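Local coordinates for bifunctional purine biosynthetic protein ADE5,7 (Cryptococcus neoformans var. grubii serotype A, PDB 7LVO) that catalyses the second and fifth steps of de novo purine biosynthesis, its N-terminal half, the part crystallised, ligating glycine to phosphoribosylamine at the expense of ATP, at residues S165-Q170 and G227-V232. Residues are numbered along the deposited sequence; the frame is centred on the assembly and turned at random.
Sequences SFTSTQ and GDEVVV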
ATOM      1  N   SER A 165     -13.622   0.549  20.863  1.00 40.73           N
ATOM      2  CA  SER A 165     -13.028   1.841  20.557  1.00 40.35           C
ATOM      3  C   SER A 165     -13.256   2.814  21.707  1.00 41.54           C
ATOM      4  O   SER A 165     -14.243   2.719  22.441  1.00 35.03           O
ATOM      5  CB  SER A 165     -13.609   2.415  19.265  1.00 36.66           C
ATOM      6  OG  SER A 165     -13.221   1.632  18.153  1.00 43.51           O
ATOM      7  N   PHE A 166     -12.323   3.751  21.856  1.00 42.27           N
ATOM      8  CA  PHE A 166     -12.371   4.734  22.924  1.00 43.17           C
ATOM      9  C   PHE A 166     -11.899   6.079  22.394  1.00 42.60           C
ATOM     10  O   PHE A 166     -11.095   6.148  21.462  1.00 35.77           O
ATOM     11  CB  PHE A 166     -11.491   4.323  24.115  1.00 47.24           C
ATOM     12  CG  PHE A 166     -11.835   2.981  24.692  1.00 42.92           C
ATOM     13  CD1 PHE A 166     -11.274   1.827  24.175  1.00 43.76           C
ATOM     14  CD2 PHE A 166     -12.717   2.876  25.756  1.00 42.94           C
ATOM     15  CE1 PHE A 166     -11.588   0.590  24.706  1.00 48.69           C
ATOM     16  CE2 PHE A 166     -13.032   1.641  26.293  1.00 40.56           C
ATOM     17  CZ  PHE A 166     -12.465   0.499  25.766  1.00 43.15           C
ATOM     18  N   THR A 167     -12.402   7.146  22.999  1.00 44.67           N
ATOM     19  CA  THR A 167     -11.942   8.498  22.719  1.00 47.77           C
ATOM     20  C   THR A 167     -10.882   8.900  23.739  1.00 53.29           C
ATOM     21  O   THR A 167     -10.701   8.254  24.774  1.00 51.78           O
ATOM     22  CB  THR A 167     -13.111   9.491  22.741  1.00 55.23           C
ATOM     23  OG1 THR A 167     -13.697   9.514  24.047  1.00 56.85           O
ATOM     24  CG2 THR A 167     -14.165   9.096  21.713  1.00 52.45           C
ATOM     25  N   SER A 168     -10.177   9.992  23.429  1.00 61.33           N
ATOM     26  CA  SER A 168      -9.096  10.440  24.305  1.00 58.75           C
ATOM     27  C   SER A 168      -9.597  10.757  25.710  1.00 56.13           C
ATOM     28  O   SER A 168      -8.849  10.609  26.683  1.00 59.11           O
ATOM     29  CB  SER A 168      -8.400  11.659  23.701  1.00 56.04           C
ATOM     30  OG  SER A 168      -9.320  12.717  23.498  1.00 73.37           O
ATOM     31  N   THR A 169     -10.854  11.189  25.840  1.00 56.36           N
ATOM     32  CA  THR A 169     -11.405  11.508  27.151  1.00 60.39           C
ATOM     33  C   THR A 169     -11.831  10.272  27.930  1.00 60.77           C
ATOM     34  O   THR A 169     -12.031  10.361  29.147  1.00 59.56           O
ATOM     35  CB  THR A 169     -12.601  12.454  27.010  1.00 62.45           C
ATOM     36  OG1 THR A 169     -13.616  11.828  26.213  1.00 59.12           O
ATOM     37  CG2 THR A 169     -12.173  13.760  26.351  1.00 53.86           C
ATOM     38  N   GLN A 170     -11.973   9.124  27.264  1.00 63.04           N
ATOM     39  CA  GLN A 170     -12.357   7.878  27.915  1.00 55.77           C
ATOM     40  C   GLN A 170     -11.153   7.066  28.381  1.00 54.11           C
ATOM     41  O   GLN A 170     -11.197   5.828  28.366  1.00 53.14           O
ATOM     42  CB  GLN A 170     -13.229   7.049  26.972  1.00 51.94           C
ATOM     43  CG  GLN A 170     -14.540   7.721  26.596  1.00 46.07           C
ATOM     44  CD  GLN A 170     -15.315   6.952  25.544  1.00 50.14           C
ATOM     45  OE1 GLN A 170     -14.734   6.247  24.720  1.00 55.24           O
ATOM     46  NE2 GLN A 170     -16.637   7.081  25.571  1.00 59.15           N
ATOM     47  N   GLY A 227      -4.155  10.010  18.040  1.00 52.24           N
ATOM     48  CA  GLY A 227      -4.591   9.387  19.268  1.00 48.58           C
ATOM     49  C   GLY A 227      -5.868   9.932  19.860  1.00 53.17           C
ATOM     50  O   GLY A 227      -6.233   9.539  20.971  1.00 54.49           O
ATOM     51  N   ASP A 228      -6.561  10.835  19.161  1.00 51.00           N
ATOM     52  CA  ASP A 228      -7.837  11.334  19.666  1.00 54.33           C
ATOM     53  C   ASP A 228      -8.818  10.195  19.909  1.00 54.09           C
ATOM     54  O   ASP A 228      -9.699  10.304  20.771  1.00 46.95           O
ATOM     55  CB  ASP A 228      -8.429  12.350  18.688  1.00 60.45           C
ATOM     56  CG  ASP A 228      -7.595  13.612  18.581  1.00 64.86           C
ATOM     57  OD1 ASP A 228      -6.533  13.680  19.237  1.00 64.51           O
ATOM     58  OD2 ASP A 228      -7.998  14.536  17.843  1.00 68.61           O
ATOM     59  N   GLU A 229      -8.689   9.106  19.155  1.00 49.80           N
ATOM     60  CA  GLU A 229      -9.431   7.876  19.392  1.00 47.54           C
ATOM     61  C   GLU A 229      -8.450   6.712  19.333  1.00 47.79           C
ATOM     62  O   GLU A 229      -7.434   6.771  18.631  1.00 43.80           O
ATOM     63  CB  GLU A 229     -10.555   7.685  18.372  1.00 41.97           C
ATOM     64  CG  GLU A 229     -11.652   8.734  18.466  1.00 59.12           C
ATOM     65  CD  GLU A 229     -12.677   8.612  17.352  1.00 66.81           C
ATOM     66  OE1 GLU A 229     -12.404   7.896  16.366  1.00 61.29           O
ATOM     67  OE2 GLU A 229     -13.758   9.231  17.464  1.00 64.28           O
ATOM     68  N   VAL A 230      -8.758   5.653  20.077  1.00 34.13           N
ATOM     69  CA  VAL A 230      -7.881   4.497  20.195  1.00 34.35           C
ATOM     70  C   VAL A 230      -8.711   3.229  20.060  1.00 34.27           C
ATOM     71  O   VAL A 230      -9.837   3.153  20.569  1.00 36.79           O
ATOM     72  CB  VAL A 230      -7.110   4.507  21.534  1.00 38.38           C
ATOM     73  CG1 VAL A 230      -8.072   4.430  22.708  1.00 43.57           C
ATOM     74  CG2 VAL A 230      -6.111   3.358  21.582  1.00 47.33           C
ATOM     75  N   VAL A 231      -8.153   2.235  19.375  1.00 28.14           N
ATOM     76  CA  VAL A 231      -8.776   0.930  19.211  1.00 34.52           C
ATOM     77  C   VAL A 231      -7.989  -0.081  20.034  1.00 34.74           C
ATOM     78  O   VAL A 231      -6.762  -0.176  19.905  1.00 36.76           O
ATOM     79  CB  VAL A 231      -8.822   0.509  17.732  1.00 37.64           C
ATOM     80  CG1 VAL A 231      -9.228  -0.953  17.612  1.00 35.60           C
ATOM     81  CG2 VAL A 231      -9.774   1.399  16.950  1.00 33.59           C
ATOM     82  N   VAL A 232      -8.694  -0.833  20.877  1.00 31.00           N
ATOM     83  CA  VAL A 232      -8.117  -1.918  21.658  1.00 31.37           C
ATOM     84  C   VAL A 232      -8.755  -3.208  21.166  1.00 29.57           C
ATOM     85  O   VAL A 232      -9.972  -3.393  21.300  1.00 33.15           O
ATOM     86  CB  VAL A 232      -8.349  -1.726  23.165  1.00 37.36           C
ATOM     87  CG1 VAL A 232      -7.700  -2.848  23.950  1.00 29.45           C
ATOM     88  CG2 VAL A 232      -7.821  -0.370  23.614  1.00 37.77           C
TER
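F166 and V230 face each other as an antiparallel hydrogen-bonded pair. Two backbone hydrogen bonds link them: F166 N to V230 O spans 2.9 Å, and V230 N to F166 O 2.8 Å with an angle of 164° at the hydrogen. F166 O also receives a CA-H...O contact from E229 CA at 3.2 Å, so that carbonyl takes one N-H and, more weakly, one C-H.

On the face shared by these two side chains, F166 CB meets V230 CG1 at 3.7 Å. With chi1 at -57°, CG of F166 lies anti to its carbonyl carbon, and the ring extends along the neighbouring strand to V232, CE1 standing 4.0 Å from V232 CG2. Helix 171-179 packs against this face, D173 and A174 touching F166 and Y177 touching V232.

Beyond the strand end, S168 N reaches D228 O at 2.7 Å; the donor lies 37° out of the carbonyl plane and the bond is bent. The D228 carboxylate turns instead to a salt bridge with K221.

The other face carries S165, T167, E229 and V231. There S165 OG touches V231 CG2 at 3.7 Å; it is buried by this contact and has no polar partner in the model, while helix 146-155 covers S165 and V231. The pairing thus joins edge strand 163-167 to strand 229-234, in a four-stranded antiparallel sheet flanked by helices, within the ATP-grasp domain; residues 227-232 fall in the predicted ATP-binding region.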